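Suppressor of RNA silencing p3 (Rice hoja blanca virus, PDB 3AJF) suppresses RNA-mediated gene silencing in the host, presumably by binding double-stranded RNA, and is represented here by its helical domain. Local coordinates at residues L22-L27 with H37-M42; E29-F34 with L52-K57. All coordinates share one frame; numbering follows the deposited sequence.

From the N terminus the chain runs through a short two-stranded hairpin into helix 17-30, the element both contacts share. Contact 1 closes the first loop: helix 17-30 ends, the turn at 31-34 follows, and helix 36-44 comes back to set F39 against residues 22-27. Contact 2 starts inside that loop, at 29-34, and closes when helix 49-64 presents residues 52-57. The loops cross, since 29-34 lies inside the first and 52-57 beyond its end. The centres of the two contacts lie about 8 Å apart, and M42 packs against both F34 and F55 between them. Together they tie helix 17-30, the turn after it, and helices 36-44 and 49-64 into one body.

Contact 1 (L22-L27 with H37-M42); sequences LFFDIL and HMFLQM
F39 reaches from helix 36-44 into helix 17-30, and its ring is met both over a face and at the edge. F24 covers the face. Its CB sits almost on the ring normal, 3.9 Å from the F39 centroid, a CH-pi contact over the middle of the ring. Beyond that CB, the F24 ring turns an edge to the same phenyl group in an offset edge-to-face pair, with the planes at 66°; F24 CD1 comes to 3.5 Å from F39 CG. Toward F23 the roles reverse: F39 offers its edge to the face of F23. Here the rings are T-shaped, their planes 87° apart and centroids 5.5 Å apart; F39 CE1 lies over one face of F23, offset toward the rim, while CZ faces F23 CD2. L27, one turn further along than F23, brings its methyl CD2 to 3.8 Å from F39 CD1, close to the plane of the ring. With CG anti to the backbone N (chi1 -175°), the F39 ring is carried out toward helix 17-30; the axes of segments 22-27 and 37-42 are 11.1 Å apart, and the small interface of 199 Å² is centred on this ring. No hydrogen bond links the segments; the contact is an aromatic cluster of F23, F24 and F39 with L27 at its border. Helix 49-64 packs against the cluster: F23 touches A59 and the F55 ring, and L27 touches V54 and S58, while the turn preceding helix 36-44 adds F34 beside L27.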
# COMPACT_ATOMS: atom_id res chain seq x y z
N LEU A 22 2.14 0.01 -17.38
CA LEU A 22 3.03 -1.05 -16.88
C LEU A 22 2.41 -1.75 -15.65
O LEU A 22 2.46 -2.99 -15.57
CB LEU A 22 4.39 -0.46 -16.52
CG LEU A 22 5.41 -1.42 -15.90
CD1 LEU A 22 5.80 -2.55 -16.92
CD2 LEU A 22 6.61 -0.66 -15.37
N PHE A 23 1.83 -0.96 -14.75
CA PHE A 23 1.15 -1.43 -13.51
C PHE A 23 0.03 -2.37 -13.96
O PHE A 23 -0.02 -3.53 -13.52
CB PHE A 23 0.64 -0.21 -12.73
CG PHE A 23 -0.06 -0.50 -11.40
CD1 PHE A 23 -0.06 -1.77 -10.80
CD2 PHE A 23 -0.69 0.56 -10.73
CE1 PHE A 23 -0.71 -1.98 -9.58
CE2 PHE A 23 -1.32 0.36 -9.49
CZ PHE A 23 -1.33 -0.92 -8.92
N PHE A 24 -0.82 -1.90 -14.87
CA PHE A 24 -1.93 -2.73 -15.33
C PHE A 24 -1.43 -4.07 -15.95
O PHE A 24 -1.98 -5.15 -15.67
CB PHE A 24 -2.82 -2.00 -16.35
CG PHE A 24 -3.86 -2.91 -16.94
CD1 PHE A 24 -4.90 -3.37 -16.13
CD2 PHE A 24 -3.74 -3.40 -18.25
CE1 PHE A 24 -5.86 -4.28 -16.63
CE2 PHE A 24 -4.70 -4.30 -18.78
CZ PHE A 24 -5.76 -4.73 -17.95
N ASP A 25 -0.39 -3.99 -16.77
CA ASP A 25 0.14 -5.18 -17.45
C ASP A 25 0.62 -6.23 -16.45
O ASP A 25 0.38 -7.44 -16.62
CB ASP A 25 1.30 -4.79 -18.36
CG ASP A 25 0.84 -4.17 -19.64
OD1 ASP A 25 -0.38 -4.18 -19.92
OD2 ASP A 25 1.70 -3.67 -20.41
N ILE A 26 1.31 -5.76 -15.41
CA ILE A 26 1.88 -6.63 -14.39
C ILE A 26 0.76 -7.22 -13.55
O ILE A 26 0.73 -8.42 -13.32
CB ILE A 26 2.93 -5.84 -13.54
CG1 ILE A 26 4.20 -5.65 -14.39
CG2 ILE A 26 3.23 -6.54 -12.22
CD1 ILE A 26 5.28 -4.73 -13.79
N LEU A 27 -0.19 -6.37 -13.13
CA LEU A 27 -1.34 -6.81 -12.34
C LEU A 27 -2.16 -7.85 -13.12
O LEU A 27 -2.54 -8.91 -12.58
CB LEU A 27 -2.21 -5.61 -11.95
CG LEU A 27 -3.54 -5.85 -11.26
CD1 LEU A 27 -3.34 -6.67 -10.00
CD2 LEU A 27 -4.15 -4.53 -10.94
N HIS A 37 -11.39 -2.87 -17.20
CA HIS A 37 -12.51 -2.20 -16.58
C HIS A 37 -12.37 -2.19 -15.05
O HIS A 37 -12.60 -1.17 -14.40
CB HIS A 37 -13.83 -2.83 -17.02
CG HIS A 37 -15.01 -2.34 -16.25
ND1 HIS A 37 -15.64 -1.15 -16.56
CD2 HIS A 37 -15.67 -2.86 -15.19
CE1 HIS A 37 -16.64 -0.97 -15.71
NE2 HIS A 37 -16.68 -1.98 -14.87
N MSE A 38 -11.96 -3.30 -14.46
CA MSE A 38 -11.79 -3.32 -13.01
C MSE A 38 -10.63 -2.42 -12.60
O MSE A 38 -10.67 -1.79 -11.54
CB MSE A 38 -11.56 -4.74 -12.52
CG MSE A 38 -12.76 -5.64 -12.82
SE MSE A 38 -12.30 -7.48 -12.40
CE MSE A 38 -11.11 -7.00 -10.77
N PHE A 39 -9.60 -2.37 -13.44
CA PHE A 39 -8.44 -1.50 -13.18
C PHE A 39 -8.90 -0.04 -13.15
O PHE A 39 -8.59 0.70 -12.20
CB PHE A 39 -7.32 -1.71 -14.21
CG PHE A 39 -6.05 -0.93 -13.91
CD1 PHE A 39 -5.12 -1.44 -13.00
CD2 PHE A 39 -5.79 0.29 -14.54
CE1 PHE A 39 -3.94 -0.72 -12.72
CE2 PHE A 39 -4.62 1.01 -14.26
CZ PHE A 39 -3.69 0.51 -13.35
N LEU A 40 -9.64 0.38 -14.18
CA LEU A 40 -10.16 1.77 -14.20
C LEU A 40 -11.12 2.10 -13.03
O LEU A 40 -11.04 3.16 -12.44
CB LEU A 40 -10.81 2.13 -15.55
CG LEU A 40 -9.85 2.04 -16.74
CD1 LEU A 40 -10.62 2.20 -18.06
CD2 LEU A 40 -8.69 3.07 -16.61
N GLN A 41 -12.01 1.17 -12.69
CA GLN A 41 -12.87 1.37 -11.53
C GLN A 41 -12.04 1.56 -10.25
O GLN A 41 -12.36 2.41 -9.42
CB GLN A 41 -13.81 0.18 -11.32
CG GLN A 41 -14.63 0.33 -10.02
CD GLN A 41 -15.55 1.52 -10.07
OE1 GLN A 41 -16.36 1.64 -10.99
NE2 GLN A 41 -15.44 2.42 -9.09
N MSE A 42 -10.98 0.77 -10.09
CA MSE A 42 -10.15 0.90 -8.91
C MSE A 42 -9.50 2.29 -8.88
O MSE A 42 -9.37 2.91 -7.82
CB MSE A 42 -9.05 -0.13 -8.95
CG MSE A 42 -8.47 -0.38 -7.67
SE MSE A 42 -9.65 -1.55 -6.70
CE MSE A 42 -9.71 -3.11 -7.84

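Contact 2 (E29-F34 with L52-K57); sequences ERHPSF and LSVFLK. With SO4 (sulfate ion), chain E.
The methyl CG1 of V54 lies over one face of the H31 imidazole, offset toward the rim, 3.6 Å from the ring centroid in a CH-pi contact. CD2 of H31 is the nearest ring atom, at 3.2 Å from V54 CG1. The same methyl also touches F34, whose CD1 is 4.0 Å away from V54 CG1, so one methyl touches both aromatic side chains of the turn. Further along the F34 ring, CZ approaches CB of F55 at 4.3 Å. A sulfate, probably from the crystallisation liquor, sits at the edge of the imidazole. K57 NZ gives it a hydrogen bond of 3.0 Å to O1, and H31 NE2 a long, weak one of 3.3 Å to O2; the R30 guanidinium lies too close to the ion for its placement to be trusted. R30, H31 and K57 are thus gathered round one anion; the protein presumably binds double-stranded RNA, but nothing here establishes that these residues do so. The segment carrying H31 and F34 is a type I beta turn that leaves helix 17-30, H31 being the first residue out of helical geometry; the F34 N to H31 O bond, 2.9 Å, closes it. Across from it, V54 CG1 stands anti to its own backbone N (chi1 166°), which turns this branch to H31 and leaves CG2 on the sulfate side. Farther out, N28 ND2 holds the carbonyl of F34, M42 packs on F34, and the F55 ring meets Y84 edge-to-face. S53, on the same helix, packs against S64 of the second subunit of the homodimer.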
# COMPACT_ATOMS: atom_id res chain seq x y z
N GLU A 29 -1.21 -9.67 -15.69
CA GLU A 29 -0.46 -10.91 -15.93
C GLU A 29 -0.62 -11.84 -14.71
O GLU A 29 -0.90 -13.03 -14.89
CB GLU A 29 1.01 -10.60 -16.18
CG GLU A 29 1.87 -11.77 -16.68
CD GLU A 29 3.22 -11.27 -17.26
OE1 GLU A 29 3.28 -10.09 -17.72
OE2 GLU A 29 4.22 -12.05 -17.26
N ARG A 30 -0.44 -11.29 -13.50
CA ARG A 30 -0.57 -12.09 -12.26
C ARG A 30 -2.04 -12.53 -12.08
O ARG A 30 -2.30 -13.65 -11.68
CB ARG A 30 -0.05 -11.33 -11.02
CG ARG A 30 0.18 -12.23 -9.73
CD ARG A 30 1.57 -12.87 -9.65
NE ARG A 30 1.74 -13.79 -8.50
CZ ARG A 30 1.08 -13.66 -7.37
NH1 ARG A 30 0.23 -12.66 -7.26
NH2 ARG A 30 1.26 -14.51 -6.37
N HIS A 31 -2.98 -11.65 -12.44
CA HIS A 31 -4.41 -11.94 -12.24
C HIS A 31 -5.17 -11.65 -13.52
O HIS A 31 -5.69 -10.54 -13.70
CB HIS A 31 -5.00 -11.10 -11.07
CG HIS A 31 -4.36 -11.35 -9.74
ND1 HIS A 31 -4.72 -12.41 -8.94
CD2 HIS A 31 -3.41 -10.68 -9.07
CE1 HIS A 31 -3.98 -12.40 -7.84
NE2 HIS A 31 -3.19 -11.34 -7.88
N PRO A 32 -5.23 -12.63 -14.44
CA PRO A 32 -5.90 -12.41 -15.73
C PRO A 32 -7.36 -11.94 -15.65
O PRO A 32 -7.84 -11.28 -16.58
CB PRO A 32 -5.76 -13.78 -16.45
CG PRO A 32 -4.52 -14.39 -15.77
CD PRO A 32 -4.60 -13.97 -14.36
N SER A 33 -8.07 -12.24 -14.57
CA SER A 33 -9.46 -11.80 -14.45
C SER A 33 -9.58 -10.35 -13.95
O SER A 33 -10.68 -9.77 -13.93
CB SER A 33 -10.30 -12.79 -13.61
OG SER A 33 -9.86 -12.86 -12.26
N PHE A 34 -8.44 -9.77 -13.57
CA PHE A 34 -8.38 -8.35 -13.25
C PHE A 34 -8.23 -7.55 -14.56
O PHE A 34 -7.13 -7.20 -15.00
CB PHE A 34 -7.23 -8.08 -12.25
CG PHE A 34 -7.48 -6.90 -11.35
CD1 PHE A 34 -7.57 -7.07 -9.97
CD2 PHE A 34 -7.67 -5.64 -11.89
CE1 PHE A 34 -7.81 -5.97 -9.14
CE2 PHE A 34 -7.91 -4.54 -11.08
CZ PHE A 34 -7.98 -4.71 -9.69
N LEU A 52 -8.92 -4.35 -4.14
CA LEU A 52 -7.96 -3.30 -3.79
C LEU A 52 -6.68 -3.92 -3.21
O LEU A 52 -5.61 -3.46 -3.49
CB LEU A 52 -8.56 -2.28 -2.79
CG LEU A 52 -7.61 -1.17 -2.28
CD1 LEU A 52 -7.12 -0.25 -3.42
CD2 LEU A 52 -8.26 -0.35 -1.17
N SER A 53 -6.82 -4.96 -2.38
CA SER A 53 -5.67 -5.68 -1.81
C SER A 53 -4.75 -6.21 -2.89
O SER A 53 -3.52 -6.05 -2.81
CB SER A 53 -6.16 -6.86 -0.96
OG SER A 53 -5.04 -7.63 -0.56
N VAL A 54 -5.34 -6.85 -3.90
CA VAL A 54 -4.60 -7.39 -5.04
C VAL A 54 -3.89 -6.27 -5.88
O VAL A 54 -2.70 -6.38 -6.22
CB VAL A 54 -5.56 -8.22 -5.89
CG1 VAL A 54 -4.98 -8.53 -7.23
CG2 VAL A 54 -5.94 -9.53 -5.15
N PHE A 55 -4.62 -5.20 -6.18
CA PHE A 55 -4.09 -3.98 -6.85
C PHE A 55 -2.88 -3.42 -6.10
O PHE A 55 -1.82 -3.22 -6.69
CB PHE A 55 -5.24 -2.98 -6.87
CG PHE A 55 -4.94 -1.60 -7.42
CD1 PHE A 55 -5.07 -1.33 -8.79
CD2 PHE A 55 -4.69 -0.51 -6.54
CE1 PHE A 55 -4.87 -0.01 -9.30
CE2 PHE A 55 -4.49 0.80 -7.04
CZ PHE A 55 -4.59 1.05 -8.40
N LEU A 56 -3.02 -3.21 -4.79
CA LEU A 56 -1.90 -2.68 -3.99
C LEU A 56 -0.71 -3.64 -3.90
O LEU A 56 0.46 -3.21 -3.93
CB LEU A 56 -2.35 -2.29 -2.58
CG LEU A 56 -3.40 -1.16 -2.47
CD1 LEU A 56 -3.92 -1.16 -1.05
CD2 LEU A 56 -2.83 0.16 -2.80
N LYS A 57 -0.99 -4.94 -3.76
CA LYS A 57 0.07 -5.93 -3.66
C LYS A 57 0.92 -6.02 -4.93
O LYS A 57 2.14 -6.25 -4.84
CB LYS A 57 -0.51 -7.30 -3.31
CG LYS A 57 -0.84 -7.43 -1.86
CD LYS A 57 -1.97 -8.43 -1.67
CE LYS A 57 -1.51 -9.83 -1.41
NZ LYS A 57 -2.74 -10.71 -1.62
S SO4 E . -1.11 -11.69 -4.97
O1 SO4 E . -2.44 -11.31 -4.53
O2 SO4 E . -0.59 -10.79 -6.00
O3 SO4 E . -1.19 -13.06 -5.44
O4 SO4 E . -0.17 -11.65 -3.86